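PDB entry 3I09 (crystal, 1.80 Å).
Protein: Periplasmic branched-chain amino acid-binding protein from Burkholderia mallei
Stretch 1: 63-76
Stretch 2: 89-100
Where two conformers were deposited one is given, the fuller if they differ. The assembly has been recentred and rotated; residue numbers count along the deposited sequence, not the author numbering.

Stretch 1, residues 63-76: AREWMDRGGLDLLV
Stretch 2 89-100: QVAAEKKKVYIN

Two consecutive helix–turn–strand units laid side by side illustrate how neighbouring helix–strand units of a parallel α/β arrangement pack. Helices 63-69 and 89-94 run in the same direction, 23° apart with axes 10.1 Å from each other, and the strands that follow cross at 24° and approach to 4.9 Å. Each helix is left through a residue with positive phi, Gly-71 (64/32) and Lys-95 (58/55), before the chain extends into its strand.

Between the helices, one long side chain fills the hollow. Met-67, present as selenomethionine (chi1 m, chi2 and chi3 t), points toward the second helix. Its SE lies 3.7 Å from Val-90 CG1, 4.0 Å from Lys-94 CB and, just past the helix, 3.8 Å from Lys-96 CG, while its CE reaches to 4.0 Å from Ala-91 CB. Val-90 (chi1 t) is the answering bump: its CG1 also sits 3.9 Å from Arg-64 CA. At the solvent-facing margin, Lys-94 (chi1 and chi2 m, chi3 t) brings NZ to 2.5 Å from Asp-68 OD1, a salt bridge that joins opposite charges over the apolar filling.

The strands pair in parallel, Leu-75 beside Tyr-98 (CA–CA 4.8 Å) and Val-76 beside Ile-99 (5.0 Å). Leu-75 bonds to the residues flanking Tyr-98: Leu-75 N donates to Val-97 O (3.0 Å, 178°), and Ile-99 N donates to Leu-75 O (2.9 Å). Beside Asp-73 and Val-97 a water bridges the gap, donating to Asp-73 O (2.6 Å) and accepting from Val-97 N (2.9 Å).

Side chains alternate between faces. On one, Leu-74 (t, p) places CD1 3.9 Å from Val-97 CG1 and 3.7 Å from Ile-99 CG1; on the other, Leu-75 (t, p) sets CD2 3.7 Å from Tyr-98 CD1.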

# COMPACT_ATOMS: atom_id res chain seq x y z
N ALA A 63 -3.17 19.55 -0.97
CA ALA A 63 -4.54 19.09 -0.79
C ALA A 63 -5.48 20.23 -0.41
O ALA A 63 -6.59 20.35 -0.98
CB ALA A 63 -4.63 17.98 0.24
N ARG A 64 -5.03 21.04 0.56
CA ARG A 64 -5.82 22.15 1.08
C ARG A 64 -6.13 23.16 -0.04
O ARG A 64 -7.30 23.56 -0.24
CB ARG A 64 -5.05 22.82 2.24
CG ARG A 64 -5.91 23.43 3.35
CD ARG A 64 -4.98 24.10 4.41
NE ARG A 64 -4.20 23.13 5.19
CZ ARG A 64 -2.87 23.08 5.24
NH1 ARG A 64 -2.12 23.96 4.58
NH2 ARG A 64 -2.28 22.16 5.98
N GLU A 65 -5.10 23.55 -0.79
CA GLU A 65 -5.25 24.45 -1.92
C GLU A 65 -6.23 23.91 -2.96
O GLU A 65 -7.09 24.64 -3.44
CB GLU A 65 -3.90 24.75 -2.57
CG GLU A 65 -3.91 25.71 -3.75
CD GLU A 65 -2.81 25.37 -4.76
OE1 GLU A 65 -1.68 25.03 -4.31
OE2 GLU A 65 -3.08 25.41 -5.99
N TRP A 66 -6.08 22.66 -3.37
CA TRP A 66 -7.01 22.09 -4.34
C TRP A 66 -8.46 22.07 -3.81
O TRP A 66 -9.43 22.32 -4.54
CB TRP A 66 -6.60 20.66 -4.72
CG TRP A 66 -5.37 20.51 -5.59
CD1 TRP A 66 -4.72 21.47 -6.31
CD2 TRP A 66 -4.66 19.30 -5.80
NE1 TRP A 66 -3.65 20.91 -6.99
CE2 TRP A 66 -3.60 19.57 -6.69
CE3 TRP A 66 -4.83 17.99 -5.34
CZ2 TRP A 66 -2.71 18.58 -7.12
CZ3 TRP A 66 -3.94 17.00 -5.77
CH2 TRP A 66 -2.90 17.31 -6.67
N MSE A 67 -8.63 21.74 -2.55
CA MSE A 67 -9.97 21.68 -1.97
C MSE A 67 -10.61 23.07 -1.87
O MSE A 67 -11.78 23.22 -2.14
CB MSE A 67 -9.89 21.04 -0.59
CG MSE A 67 -9.59 19.58 -0.68
SE MSE A 67 -9.37 18.74 1.05
CE MSE A 67 -8.71 17.03 0.44
N ASP A 68 -9.81 24.06 -1.48
CA ASP A 68 -10.32 25.40 -1.18
C ASP A 68 -10.51 26.25 -2.43
O ASP A 68 -11.45 27.03 -2.47
CB ASP A 68 -9.37 26.15 -0.23
CG ASP A 68 -9.50 25.68 1.21
OD1 ASP A 68 -10.45 24.91 1.52
OD2 ASP A 68 -8.63 26.07 2.03
N ARG A 69 -9.62 26.10 -3.41
CA ARG A 69 -9.52 26.96 -4.60
C ARG A 69 -9.50 26.23 -5.92
O ARG A 69 -9.44 26.87 -6.95
CB ARG A 69 -8.21 27.74 -4.58
CG ARG A 69 -8.13 28.57 -3.43
CD ARG A 69 -6.77 29.22 -3.23
NE ARG A 69 -6.89 29.71 -1.87
CZ ARG A 69 -7.66 30.73 -1.51
NH1 ARG A 69 -8.30 31.48 -2.41
NH2 ARG A 69 -7.75 31.04 -0.22
N GLY A 70 -9.50 24.91 -5.90
CA GLY A 70 -9.35 24.13 -7.12
C GLY A 70 -10.53 23.25 -7.43
O GLY A 70 -10.49 22.49 -8.39
N GLY A 71 -11.56 23.34 -6.60
CA GLY A 71 -12.77 22.56 -6.82
C GLY A 71 -12.60 21.04 -6.74
O GLY A 71 -13.35 20.30 -7.39
N LEU A 72 -11.69 20.58 -5.90
CA LEU A 72 -11.42 19.15 -5.80
C LEU A 72 -12.61 18.38 -5.32
O LEU A 72 -13.29 18.79 -4.37
CB LEU A 72 -10.26 18.90 -4.86
CG LEU A 72 -9.59 17.54 -5.04
CD1 LEU A 72 -8.69 17.56 -6.30
CD2 LEU A 72 -8.73 17.23 -3.85
N ASP A 73 -12.88 17.27 -6.01
CA ASP A 73 -13.96 16.34 -5.62
C ASP A 73 -13.45 15.03 -4.98
O ASP A 73 -14.06 14.50 -4.02
CB ASP A 73 -14.77 16.05 -6.84
CG ASP A 73 -15.56 17.24 -7.29
OD1 ASP A 73 -16.41 17.69 -6.47
OD2 ASP A 73 -15.25 17.76 -8.39
N LEU A 74 -12.35 14.50 -5.50
CA LEU A 74 -11.67 13.33 -4.92
C LEU A 74 -10.18 13.62 -4.75
O LEU A 74 -9.52 14.08 -5.70
CB LEU A 74 -11.80 12.10 -5.83
CG LEU A 74 -10.94 10.87 -5.49
CD1 LEU A 74 -11.36 10.25 -4.13
CD2 LEU A 74 -10.97 9.79 -6.61
N LEU A 75 -9.66 13.30 -3.57
CA LEU A 75 -8.23 13.23 -3.30
C LEU A 75 -7.80 11.77 -3.23
O LEU A 75 -8.30 10.98 -2.40
CB LEU A 75 -7.86 13.97 -2.03
CG LEU A 75 -6.38 13.96 -1.64
CD1 LEU A 75 -5.55 14.68 -2.73
CD2 LEU A 75 -6.16 14.57 -0.21
N VAL A 76 -6.90 11.41 -4.13
CA VAL A 76 -6.29 10.09 -4.14
C VAL A 76 -4.92 10.22 -3.50
O VAL A 76 -4.07 10.94 -4.02
CB VAL A 76 -6.12 9.48 -5.54
CG1 VAL A 76 -5.48 8.05 -5.44
CG2 VAL A 76 -7.51 9.42 -6.25
N GLN A 89 -6.12 14.41 7.64
CA GLN A 89 -6.62 15.46 8.51
C GLN A 89 -7.29 16.59 7.72
O GLN A 89 -8.38 17.03 8.09
CB GLN A 89 -5.51 16.02 9.36
CG GLN A 89 -6.03 17.08 10.28
CD GLN A 89 -5.14 17.32 11.46
OE1 GLN A 89 -5.18 16.56 12.44
NE2 GLN A 89 -4.36 18.39 11.40
N VAL A 90 -6.66 17.02 6.62
CA VAL A 90 -7.24 18.05 5.77
C VAL A 90 -8.55 17.59 5.15
O VAL A 90 -9.55 18.30 5.21
CB VAL A 90 -6.27 18.46 4.65
CG1 VAL A 90 -6.94 19.47 3.74
CG2 VAL A 90 -4.95 19.01 5.26
N ALA A 91 -8.59 16.38 4.62
CA ALA A 91 -9.83 15.84 4.06
C ALA A 91 -10.95 15.75 5.09
O ALA A 91 -12.09 16.09 4.80
CB ALA A 91 -9.60 14.44 3.42
N ALA A 92 -10.63 15.33 6.31
CA ALA A 92 -11.68 15.19 7.34
C ALA A 92 -12.24 16.56 7.72
O ALA A 92 -13.46 16.75 7.85
CB ALA A 92 -11.13 14.46 8.57
N GLU A 93 -11.34 17.53 7.89
CA GLU A 93 -11.74 18.90 8.25
C GLU A 93 -12.64 19.54 7.17
O GLU A 93 -13.59 20.23 7.48
CB GLU A 93 -10.50 19.77 8.40
CG GLU A 93 -9.72 19.54 9.68
CD GLU A 93 -8.29 20.14 9.66
OE1 GLU A 93 -7.89 20.83 8.68
OE2 GLU A 93 -7.56 19.88 10.65
N LYS A 94 -12.27 19.36 5.90
CA LYS A 94 -13.01 19.97 4.79
C LYS A 94 -14.17 19.11 4.29
O LYS A 94 -14.91 19.55 3.39
CB LYS A 94 -12.06 20.25 3.62
CG LYS A 94 -10.85 21.17 3.96
CD LYS A 94 -11.25 22.45 4.56
CE LYS A 94 -10.03 23.36 4.82
NZ LYS A 94 -10.17 24.53 4.00
N LYS A 95 -14.31 17.91 4.85
CA LYS A 95 -15.38 16.97 4.46
C LYS A 95 -15.31 16.63 2.97
O LYS A 95 -16.24 16.87 2.18
CB LYS A 95 -16.75 17.52 4.87
CG LYS A 95 -16.84 17.75 6.39
CD LYS A 95 -18.23 18.21 6.86
CE LYS A 95 -18.44 17.85 8.34
NZ LYS A 95 -19.88 17.95 8.78
N LYS A 96 -14.13 16.16 2.56
CA LYS A 96 -13.90 15.79 1.17
C LYS A 96 -13.50 14.34 1.09
O LYS A 96 -12.77 13.85 1.93
CB LYS A 96 -12.78 16.61 0.54
CG LYS A 96 -13.03 18.10 0.52
CD LYS A 96 -14.19 18.48 -0.36
CE LYS A 96 -14.36 20.00 -0.34
NZ LYS A 96 -15.67 20.45 -0.87
N VAL A 97 -13.97 13.66 0.04
CA VAL A 97 -13.66 12.25 -0.14
C VAL A 97 -12.17 11.99 -0.41
O VAL A 97 -11.56 12.59 -1.32
CB VAL A 97 -14.52 11.62 -1.28
CG1 VAL A 97 -14.16 10.10 -1.49
CG2 VAL A 97 -16.04 11.83 -0.98
N TYR A 98 -11.59 11.12 0.39
CA TYR A 98 -10.18 10.83 0.38
C TYR A 98 -9.98 9.31 0.29
O TYR A 98 -10.36 8.56 1.23
CB TYR A 98 -9.53 11.40 1.64
CG TYR A 98 -8.06 11.04 1.84
CD1 TYR A 98 -7.11 11.19 0.83
CD2 TYR A 98 -7.61 10.62 3.09
CE1 TYR A 98 -5.77 10.90 1.05
CE2 TYR A 98 -6.29 10.32 3.32
CZ TYR A 98 -5.37 10.46 2.31
OH TYR A 98 -4.07 10.13 2.57
N ILE A 99 -9.37 8.85 -0.80
CA ILE A 99 -9.07 7.46 -0.95
C ILE A 99 -7.57 7.29 -0.99
O ILE A 99 -6.88 7.85 -1.86
CB ILE A 99 -9.71 6.87 -2.20
CG1 ILE A 99 -11.21 7.09 -2.15
CG2 ILE A 99 -9.38 5.37 -2.27
CD1 ILE A 99 -11.94 6.58 -3.40
N ASN A 100 -7.04 6.59 0.00
CA ASN A 100 -5.61 6.32 0.05
C ASN A 100 -5.25 4.92 -0.44
O ASN A 100 -5.83 3.92 0.02
CB ASN A 100 -5.03 6.52 1.43
CG ASN A 100 -3.50 6.49 1.39
OD1 ASN A 100 -2.93 5.42 1.22
ND2 ASN A 100 -2.86 7.67 1.44
O HOH W 1 -13.53 21.42 -3.28
O HOH W 2 -15.94 19.06 -3.55
O HOH W 3 -15.43 15.20 -1.94